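Local coordinates for sugar isomerase (Sinorhizobium meliloti, PDB 3QC0), which binds a zinc ion in a xylose isomerase-like TIM barrel and probably interconverts sugars by isomerisation, at residues E142-M147 with D151-N156; G105-G110 with D115-M120; G63-G68 with E246-S251; N156-A161 with V174-Y179. All coordinates share one frame; numbering follows the deposited sequence.

Overall arrangement
All four contacts belong to one closed eight-stranded parallel barrel, but they sit at different depths. Contact 3 is the most central, spanning the barrel between strands 60-68 and 245-247 with acidic side chains and no direct bond. Contact 4 packs helix 158-168 on strand 172-177 through aliphatic carbons alone. Contact 1 folds the loop between strand 139-141 and that helix onto itself by amide hydrogen bonds, and shares N156 with contact 4. Contact 2 lies farthest out, an apolar seam where a glycine-rich loop meets helix 114-135; R118 ties it to contacts 1 and 4. Contacts 1, 3 and 4 supply E142, E248 and D177 to the zinc ion.

Contact 1 of 4, residues E142-M147 with D151-N156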
# COMPACT_ATOMS: atom_id res chain seq x y z
N GLU A 142 -9.31 12.23 -0.74
CA GLU A 142 -7.90 11.95 -0.42
C GLU A 142 -7.66 10.45 -0.65
O GLU A 142 -8.10 9.63 0.13
CB GLU A 142 -7.57 12.33 1.02
CG GLU A 142 -6.07 12.34 1.28
CD GLU A 142 -5.69 12.57 2.72
OE1 GLU A 142 -6.53 12.30 3.58
OE2 GLU A 142 -4.56 13.02 2.94
N PRO A 143 -7.04 10.09 -1.79
CA PRO A 143 -6.64 8.65 -1.85
C PRO A 143 -5.69 8.37 -0.68
O PRO A 143 -4.79 9.18 -0.41
CB PRO A 143 -5.96 8.52 -3.21
CG PRO A 143 -5.53 9.92 -3.57
CD PRO A 143 -6.58 10.84 -2.96
N LEU A 144 -5.90 7.23 -0.03
CA LEU A 144 -5.14 6.84 1.14
C LEU A 144 -4.24 5.66 0.76
O LEU A 144 -4.54 4.88 -0.13
CB LEU A 144 -6.02 6.45 2.32
CG LEU A 144 -6.01 7.46 3.49
CD1 LEU A 144 -6.62 8.83 3.12
CD2 LEU A 144 -6.65 6.81 4.72
N HIS A 145 -3.13 5.56 1.49
CA HIS A 145 -2.20 4.49 1.26
C HIS A 145 -2.97 3.17 1.23
O HIS A 145 -3.83 2.93 2.07
CB HIS A 145 -1.17 4.42 2.37
CG HIS A 145 0.04 3.65 1.98
ND1 HIS A 145 0.05 2.27 1.93
CD2 HIS A 145 1.28 4.07 1.62
CE1 HIS A 145 1.28 1.88 1.57
NE2 HIS A 145 2.02 2.95 1.32
N PRO A 146 -2.59 2.28 0.31
CA PRO A 146 -3.24 0.99 0.25
C PRO A 146 -3.29 0.19 1.55
O PRO A 146 -4.19 -0.63 1.71
CB PRO A 146 -2.43 0.24 -0.84
CG PRO A 146 -2.10 1.36 -1.81
CD PRO A 146 -1.84 2.59 -0.93
N MSE A 147 -2.36 0.41 2.48
CA MSE A 147 -2.41 -0.30 3.75
C MSE A 147 -3.63 0.03 4.58
O MSE A 147 -3.95 -0.74 5.49
CB MSE A 147 -1.13 -0.13 4.59
CG MSE A 147 -0.89 1.23 5.05
SE MSE A 147 0.98 1.24 5.87
CE MSE A 147 1.18 3.12 5.74
N ASP A 151 -9.90 -0.87 6.44
CA ASP A 151 -10.49 -0.35 7.67
C ASP A 151 -10.49 1.15 7.83
O ASP A 151 -11.03 1.61 8.85
CB ASP A 151 -9.89 -1.06 8.87
CG ASP A 151 -8.41 -0.91 8.99
OD1 ASP A 151 -7.74 -0.35 8.10
OD2 ASP A 151 -7.91 -1.36 10.08
N ARG A 152 -9.96 1.90 6.87
CA ARG A 152 -9.98 3.37 6.95
C ARG A 152 -10.43 4.05 5.66
O ARG A 152 -11.20 4.99 5.72
CB ARG A 152 -8.64 3.96 7.39
CG ARG A 152 -8.06 3.39 8.70
CD ARG A 152 -6.66 3.84 8.96
NE ARG A 152 -5.99 3.03 10.02
CZ ARG A 152 -6.08 3.30 11.31
NH1 ARG A 152 -6.75 4.39 11.72
NH2 ARG A 152 -5.46 2.53 12.20
N ALA A 153 -9.96 3.61 4.50
CA ALA A 153 -10.31 4.25 3.22
C ALA A 153 -10.06 3.33 2.09
O ALA A 153 -8.90 2.97 1.88
CB ALA A 153 -9.53 5.58 2.98
N CYS A 154 -11.12 3.01 1.35
CA CYS A 154 -11.00 2.14 0.19
C CYS A 154 -10.89 2.91 -1.13
O CYS A 154 -11.03 2.32 -2.18
CB CYS A 154 -12.17 1.16 0.18
SG CYS A 154 -13.81 1.96 -0.07
N VAL A 155 -10.51 4.18 -1.07
CA VAL A 155 -10.04 4.93 -2.25
C VAL A 155 -8.53 5.01 -2.04
O VAL A 155 -8.07 5.63 -1.09
CB VAL A 155 -10.64 6.32 -2.40
CG1 VAL A 155 -9.98 7.06 -3.62
CG2 VAL A 155 -12.18 6.23 -2.55
N ASN A 156 -7.80 4.24 -2.87
CA ASN A 156 -6.40 3.95 -2.62
C ASN A 156 -5.40 4.32 -3.69
O ASN A 156 -4.20 4.06 -3.51
CB ASN A 156 -6.27 2.46 -2.31
CG ASN A 156 -7.09 2.08 -1.11
OD1 ASN A 156 -8.11 1.39 -1.22
ND2 ASN A 156 -6.70 2.61 0.07
O HOH W 1 -6.40 -1.82 6.00
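The carboxamide nitrogen of N156 is held by two carbonyls: ND2 donates to L144 O at 3.1 Å across the contact and to A153 O at 2.9 Å within its own segment. L144 O lies almost in the plane of the amide, yet ND2 approaches that carbonyl from above its plane, 52° out. With CG anti to the carbonyl carbon and beside the backbone N (chi1 -59°), ND2 can reach both oxygens. A second, straighter bond runs from L144 N to V155 O, 2.9 Å long with an N-H...O angle of 173°. An alanine in place of N156 would probably leave L144 O and A153 O without their shared donor, with the loop halves joined by one direct hydrogen bond fewer. Apolar contact is slighter: L144 CD2 lies against A153 CB at 3.6 Å. The ring of P146 touches N156 O with its CG and CD. Where the loop turns, one water bridges the ends, donating to M147 O at 2.7 Å and to D151 OD1. H145 ND1 accepts from M147 N in the plane of the imidazole, which helps to set the ring's rotation. E142, in the same segment, binds the zinc ion with D177, H204 and E248. The folded loop lies at the C-terminal end of the barrel: strand 100-103 supports L144 and A153 through V103, helix 114-135 backs C154 and V155, and helix 178-181 meets L144 and H145 through H180.

Contact 2 of 4, residues G105-G110 with D115-M120; sequences GGLPGG and DAARRM
L107 and A117 bring the two backbones closest, with 5.6 Å between their CA atoms, where an irregular loop runs past one side of a helix. This is a beta-to-alpha connection of the TIM barrel: residues 115-120 belong to helix 114-135, and residues 105-110 lie in the loop that leads to it from strand 100-103, so the chain folds back onto the helix it is about to enter. No hydrogen bond crosses between the segments; within the helix, R119 N donates to D115 O and M120 N to A116 O. The meeting itself is made by carbon and selenium. A117 CB points at the loop and touches two residues, P108 CD at 3.9 Å and L107 CD2 at 4.1 Å. L107 starts away from the helix, but chi1 of -73° and chi2 of 157° carry CD2 back to that methyl. One turn further on, selenomethionine M120 reaches out with an extended chain and crosses the proline ring obliquely. P71 touches both P108 and M120, extending this apolar patch. On another side of the helix R118 bonds to C154 O, to N156 OD1 and to W183 O of the second subunit, while L107 packs on V226 of that subunit. Selenium makes the touch on the proline itself, M120 SE lying 3.9 Å from P108 CG.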
# COMPACT_ATOMS: atom_id res chain seq x y z
N GLY A 105 -13.52 5.75 4.12
CA GLY A 105 -14.05 4.64 4.90
C GLY A 105 -13.62 3.33 4.31
O GLY A 105 -13.44 3.20 3.10
N GLY A 106 -13.45 2.35 5.18
CA GLY A 106 -13.12 0.98 4.78
C GLY A 106 -14.35 0.12 4.50
O GLY A 106 -15.47 0.62 4.28
N LEU A 107 -14.15 -1.18 4.50
CA LEU A 107 -15.22 -2.13 4.31
C LEU A 107 -16.27 -1.98 5.41
O LEU A 107 -15.90 -1.78 6.58
CB LEU A 107 -14.66 -3.56 4.33
CG LEU A 107 -13.86 -3.93 3.09
CD1 LEU A 107 -12.89 -5.09 3.46
CD2 LEU A 107 -14.77 -4.35 1.93
N PRO A 108 -17.55 -2.15 5.07
CA PRO A 108 -18.57 -2.31 6.09
C PRO A 108 -18.25 -3.50 6.95
O PRO A 108 -17.67 -4.50 6.45
CB PRO A 108 -19.85 -2.58 5.29
CG PRO A 108 -19.60 -2.14 3.96
CD PRO A 108 -18.10 -2.19 3.71
N GLY A 109 -18.57 -3.45 8.24
CA GLY A 109 -18.22 -4.59 9.09
C GLY A 109 -18.71 -5.94 8.57
O GLY A 109 -19.87 -6.06 8.15
N GLY A 110 -17.82 -6.91 8.59
CA GLY A 110 -18.04 -8.28 8.10
C GLY A 110 -17.86 -8.51 6.60
O GLY A 110 -17.66 -9.64 6.14
N ASP A 115 -15.49 -3.95 -3.90
CA ASP A 115 -16.11 -3.18 -4.96
C ASP A 115 -17.40 -2.49 -4.50
O ASP A 115 -17.67 -1.33 -4.87
CB ASP A 115 -16.41 -4.03 -6.20
CG ASP A 115 -15.17 -4.53 -6.92
OD1 ASP A 115 -14.04 -4.17 -6.57
OD2 ASP A 115 -15.38 -5.32 -7.91
N ALA A 116 -18.22 -3.18 -3.71
CA ALA A 116 -19.44 -2.60 -3.18
C ALA A 116 -19.12 -1.47 -2.24
O ALA A 116 -19.83 -0.43 -2.25
CB ALA A 116 -20.30 -3.67 -2.46
N ALA A 117 -18.11 -1.64 -1.40
CA ALA A 117 -17.70 -0.54 -0.50
C ALA A 117 -17.36 0.70 -1.34
O ALA A 117 -17.70 1.82 -1.01
CB ALA A 117 -16.50 -0.96 0.37
N ARG A 118 -16.64 0.50 -2.42
CA ARG A 118 -16.26 1.61 -3.28
C ARG A 118 -17.47 2.25 -3.95
O ARG A 118 -17.53 3.48 -4.05
CB ARG A 118 -15.21 1.13 -4.28
CG ARG A 118 -13.88 0.91 -3.58
CD ARG A 118 -12.89 0.07 -4.37
NE ARG A 118 -11.62 0.13 -3.68
CZ ARG A 118 -10.63 -0.75 -3.77
NH1 ARG A 118 -10.70 -1.72 -4.66
NH2 ARG A 118 -9.55 -0.60 -3.03
N ARG A 119 -18.44 1.43 -4.37
CA ARG A 119 -19.70 2.00 -4.88
C ARG A 119 -20.38 2.86 -3.81
O ARG A 119 -20.95 3.92 -4.12
CB ARG A 119 -20.66 0.93 -5.37
CG ARG A 119 -20.19 0.26 -6.64
CD ARG A 119 -21.28 -0.59 -7.28
NE ARG A 119 -21.74 -1.68 -6.41
CZ ARG A 119 -21.21 -2.90 -6.37
NH1 ARG A 119 -20.16 -3.22 -7.10
NH2 ARG A 119 -21.73 -3.81 -5.56
N MSE A 120 -20.37 2.42 -2.57
CA MSE A 120 -20.98 3.21 -1.45
C MSE A 120 -20.27 4.52 -1.26
O MSE A 120 -20.90 5.51 -0.93
CB MSE A 120 -20.96 2.43 -0.16
CG MSE A 120 -21.80 1.17 -0.14
SE MSE A 120 -21.54 0.13 1.44
CE MSE A 120 -22.69 -1.35 1.04

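Contact 3 of 4, residues G63-G68 with E246-S251; sequences GLCRGG and EVEIFS
G63 and E246 face each other across the barrel interior, G63 N lying 3.9 Å from E246 OE1, too long for a hydrogen bond. The second approach is looser still: C65 SG stands 4.4 Å from E248 OE2. Both glutamates reach inward on extended chains. In E246, CG is anti to the backbone N (chi1 178°) and CD follows in line (chi2 -173°), so the carboxylate is carried toward G63, which brings no side chain of its own to that spot. E248 repeats this shape (chi1 -177°) two residues on, its CB directed at the same strand, and C65 points its own CB back. The carboxylate of E246 is held by neighbours: OE1 is hydrogen-bonded to T62 OG1, and OE2 accepts from N10 ND2. The closest pair of CA atoms, G63 and E246, is 8.8 Å apart, because strands 60-68 and 245-247 are not adjacent in the closed eight-stranded TIM barrel; strands 7-10 and 34-36 lie between them on the shorter way round. Their inward side chains approach each other in the barrel interior. E248 gives OE1 to the zinc ion, which D177, H204 and E142 also ligate. The neighbouring carboxylates of E248 and D177 are brought together by the cation, which probably offsets their charges. Around this shell, N10 and W38 touch both C65 and E248.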
# COMPACT_ATOMS: atom_id res chain seq x y z
N GLY A 63 -7.44 22.87 4.45
CA GLY A 63 -8.44 21.82 4.54
C GLY A 63 -9.07 21.80 5.92
O GLY A 63 -8.54 22.42 6.86
N LEU A 64 -10.20 21.10 6.02
CA LEU A 64 -10.73 20.64 7.31
C LEU A 64 -10.69 19.11 7.26
O LEU A 64 -11.18 18.50 6.30
CB LEU A 64 -12.16 21.12 7.54
CG LEU A 64 -12.85 20.64 8.82
CD1 LEU A 64 -12.13 21.15 10.10
CD2 LEU A 64 -14.35 21.05 8.82
N CYS A 65 -10.11 18.51 8.30
CA CYS A 65 -10.03 17.06 8.40
C CYS A 65 -11.01 16.52 9.43
O CYS A 65 -10.90 16.89 10.62
CB CYS A 65 -8.64 16.63 8.81
SG CYS A 65 -7.39 16.88 7.57
N ARG A 66 -11.96 15.66 9.08
CA ARG A 66 -12.25 15.17 7.74
C ARG A 66 -13.68 14.68 7.70
O ARG A 66 -14.28 14.32 8.73
CB ARG A 66 -11.30 14.00 7.34
CG ARG A 66 -11.41 12.70 8.13
CD ARG A 66 -10.82 12.76 9.47
NE ARG A 66 -10.49 11.44 10.04
CZ ARG A 66 -10.98 10.87 11.11
NH1 ARG A 66 -11.88 11.46 11.93
NH2 ARG A 66 -10.50 9.66 11.42
N GLY A 67 -14.22 14.60 6.49
CA GLY A 67 -15.43 13.85 6.23
C GLY A 67 -15.05 12.48 5.66
O GLY A 67 -13.89 12.05 5.77
N GLY A 68 -16.04 11.83 5.09
CA GLY A 68 -15.91 10.50 4.50
C GLY A 68 -16.63 9.45 5.30
O GLY A 68 -17.73 9.64 5.78
N GLU A 246 0.86 21.49 2.86
CA GLU A 246 0.32 21.28 4.19
C GLU A 246 1.05 20.15 4.91
O GLU A 246 0.99 18.98 4.47
CB GLU A 246 -1.18 20.96 4.04
CG GLU A 246 -1.90 20.68 5.35
CD GLU A 246 -3.30 20.20 5.11
OE1 GLU A 246 -4.04 20.89 4.37
OE2 GLU A 246 -3.66 19.14 5.65
N VAL A 247 1.79 20.49 5.96
CA VAL A 247 2.54 19.52 6.74
C VAL A 247 1.66 18.71 7.65
O VAL A 247 1.03 19.20 8.57
CB VAL A 247 3.63 20.16 7.57
CG1 VAL A 247 4.35 19.09 8.41
CG2 VAL A 247 4.56 20.99 6.65
N GLU A 248 1.60 17.41 7.37
CA GLU A 248 0.75 16.51 8.11
C GLU A 248 1.58 15.32 8.55
O GLU A 248 1.88 14.41 7.78
CB GLU A 248 -0.46 16.06 7.27
CG GLU A 248 -1.42 15.17 8.02
CD GLU A 248 -2.56 14.72 7.19
OE1 GLU A 248 -2.37 14.58 5.99
OE2 GLU A 248 -3.67 14.55 7.74
N ILE A 249 2.01 15.36 9.80
CA ILE A 249 2.87 14.36 10.41
C ILE A 249 2.19 13.74 11.63
O ILE A 249 1.79 14.44 12.55
CB ILE A 249 4.24 14.96 10.85
CG1 ILE A 249 4.98 15.50 9.63
CG2 ILE A 249 5.09 13.88 11.58
CD1 ILE A 249 6.21 16.39 9.90
N PHE A 250 2.05 12.42 11.63
CA PHE A 250 1.64 11.63 12.77
C PHE A 250 2.89 10.90 13.27
O PHE A 250 3.39 10.02 12.56
CB PHE A 250 0.55 10.58 12.43
CG PHE A 250 -0.61 11.09 11.60
CD1 PHE A 250 -1.04 12.39 11.62
CD2 PHE A 250 -1.34 10.19 10.83
CE1 PHE A 250 -2.12 12.82 10.82
CE2 PHE A 250 -2.42 10.61 10.06
CZ PHE A 250 -2.79 11.94 10.04
N SER A 251 3.43 11.26 14.43
CA SER A 251 4.71 10.69 14.90
C SER A 251 4.69 10.46 16.41
O SER A 251 5.15 11.31 17.19
CB SER A 251 5.88 11.58 14.50
OG SER A 251 7.13 11.04 14.97

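Contact 4 of 4, residues N156-A161 with V174-Y179; sequences NTLGQA and VAIDVY
L158 leaves its helix with CB directed at the strand, and CG, anti to the backbone N (chi1 -179°), continues that course. At the tip, chi2 of 57° places CD1 among atoms of two side chains: V174 CG2 at 3.9 Å, V174 CB and CG1 both at 4.1 Å, and I176 CG1 at 4.2 Å. The leucine and V174 side chains cross at about a right angle, and the single methyl CD1 meets both branches of the valine. V174 is set for this by chi1 of -64°, which also turns CG1 toward the next helical turn, where A161 CB meets it at 3.8 Å. I176 does not point straight at the helix, but its CG1, anti to its carbonyl carbon, comes within reach of the leucine. Helix 158-168 thus lies on the outer face of strand 172-177, the second strand of the beta-alpha-beta crossover 139-141, 158-168, 172-177 in the TIM barrel. Helix 187-196 also flanks L158, through L187, Q190 and I191. At the start of helix 158-168, T157 is the N-cap: its OG1 accepts from Q160 N at 2.9 Å. Q160 folds back in turn, its OE1 receiving N156 N at 2.8 Å while NE2 bonds to C154 O. At the end of the strand D177 caps the short helix 178-181, OD1 accepting from Y179 N at 2.9 Å on the anti side of the carboxylate. The other oxygen, OD2, binds the zinc ion and also accepts from R219 NH1.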
# COMPACT_ATOMS: atom_id res chain seq x y z
N ASN A 156 -7.80 4.24 -2.87
CA ASN A 156 -6.40 3.95 -2.62
C ASN A 156 -5.40 4.32 -3.69
O ASN A 156 -4.20 4.06 -3.51
CB ASN A 156 -6.27 2.46 -2.31
CG ASN A 156 -7.09 2.08 -1.11
OD1 ASN A 156 -8.11 1.39 -1.22
ND2 ASN A 156 -6.70 2.61 0.07
N THR A 157 -5.85 4.88 -4.82
CA THR A 157 -4.92 5.39 -5.83
C THR A 157 -5.44 6.74 -6.33
O THR A 157 -6.66 7.00 -6.34
CB THR A 157 -4.73 4.44 -7.03
OG1 THR A 157 -5.91 4.46 -7.85
CG2 THR A 157 -4.29 3.01 -6.53
N LEU A 158 -4.52 7.60 -6.73
CA LEU A 158 -4.93 8.87 -7.32
C LEU A 158 -5.76 8.63 -8.59
O LEU A 158 -6.73 9.36 -8.82
CB LEU A 158 -3.70 9.72 -7.59
CG LEU A 158 -3.93 11.10 -8.18
CD1 LEU A 158 -4.87 11.96 -7.31
CD2 LEU A 158 -2.54 11.79 -8.34
N GLY A 159 -5.41 7.65 -9.41
CA GLY A 159 -6.19 7.33 -10.58
C GLY A 159 -7.64 6.98 -10.27
O GLY A 159 -8.55 7.43 -10.94
N GLN A 160 -7.85 6.19 -9.23
CA GLN A 160 -9.16 5.82 -8.81
C GLN A 160 -9.90 7.06 -8.30
O GLN A 160 -11.08 7.24 -8.59
CB GLN A 160 -9.07 4.74 -7.74
CG GLN A 160 -10.40 4.35 -7.13
CD GLN A 160 -10.25 3.61 -5.81
OE1 GLN A 160 -9.16 3.62 -5.22
NE2 GLN A 160 -11.34 3.03 -5.31
N ALA A 161 -9.23 7.87 -7.48
CA ALA A 161 -9.85 9.11 -6.98
C ALA A 161 -10.32 9.98 -8.13
O ALA A 161 -11.42 10.57 -8.11
CB ALA A 161 -8.91 9.87 -6.04
N VAL A 174 -9.33 16.40 -5.63
CA VAL A 174 -8.44 15.50 -4.88
C VAL A 174 -7.49 16.25 -3.94
O VAL A 174 -7.04 17.35 -4.25
CB VAL A 174 -7.63 14.55 -5.85
CG1 VAL A 174 -8.58 13.61 -6.61
CG2 VAL A 174 -6.69 15.34 -6.81
N ALA A 175 -7.17 15.62 -2.82
CA ALA A 175 -6.07 16.00 -1.97
C ALA A 175 -4.95 14.99 -2.19
O ALA A 175 -5.14 13.79 -2.01
CB ALA A 175 -6.50 15.98 -0.47
N ILE A 176 -3.80 15.51 -2.57
CA ILE A 176 -2.63 14.68 -2.88
C ILE A 176 -1.67 14.72 -1.71
O ILE A 176 -1.01 15.73 -1.47
CB ILE A 176 -1.94 15.11 -4.22
CG1 ILE A 176 -2.93 15.14 -5.41
CG2 ILE A 176 -0.73 14.17 -4.51
CD1 ILE A 176 -2.33 15.70 -6.70
N ASP A 177 -1.64 13.62 -0.95
CA ASP A 177 -0.80 13.50 0.25
C ASP A 177 0.32 12.56 -0.10
O ASP A 177 0.07 11.43 -0.50
CB ASP A 177 -1.66 12.98 1.40
CG ASP A 177 -0.92 12.84 2.72
OD1 ASP A 177 0.29 12.58 2.70
OD2 ASP A 177 -1.60 12.97 3.77
N VAL A 178 1.54 13.06 -0.06
CA VAL A 178 2.70 12.28 -0.52
C VAL A 178 2.80 10.95 0.22
O VAL A 178 3.26 9.97 -0.36
CB VAL A 178 4.01 13.07 -0.38
CG1 VAL A 178 3.93 14.35 -1.28
CG2 VAL A 178 4.35 13.44 1.08
N TYR A 179 2.35 10.91 1.47
CA TYR A 179 2.44 9.66 2.23
C TYR A 179 1.65 8.55 1.56
O TYR A 179 2.02 7.41 1.53
CB TYR A 179 1.93 9.82 3.67
CG TYR A 179 2.51 8.82 4.63
CD1 TYR A 179 3.85 8.89 5.00
CD2 TYR A 179 1.74 7.80 5.19
CE1 TYR A 179 4.41 7.97 5.87
CE2 TYR A 179 2.28 6.89 6.09
CZ TYR A 179 3.63 6.98 6.43
OH TYR A 179 4.19 6.09 7.33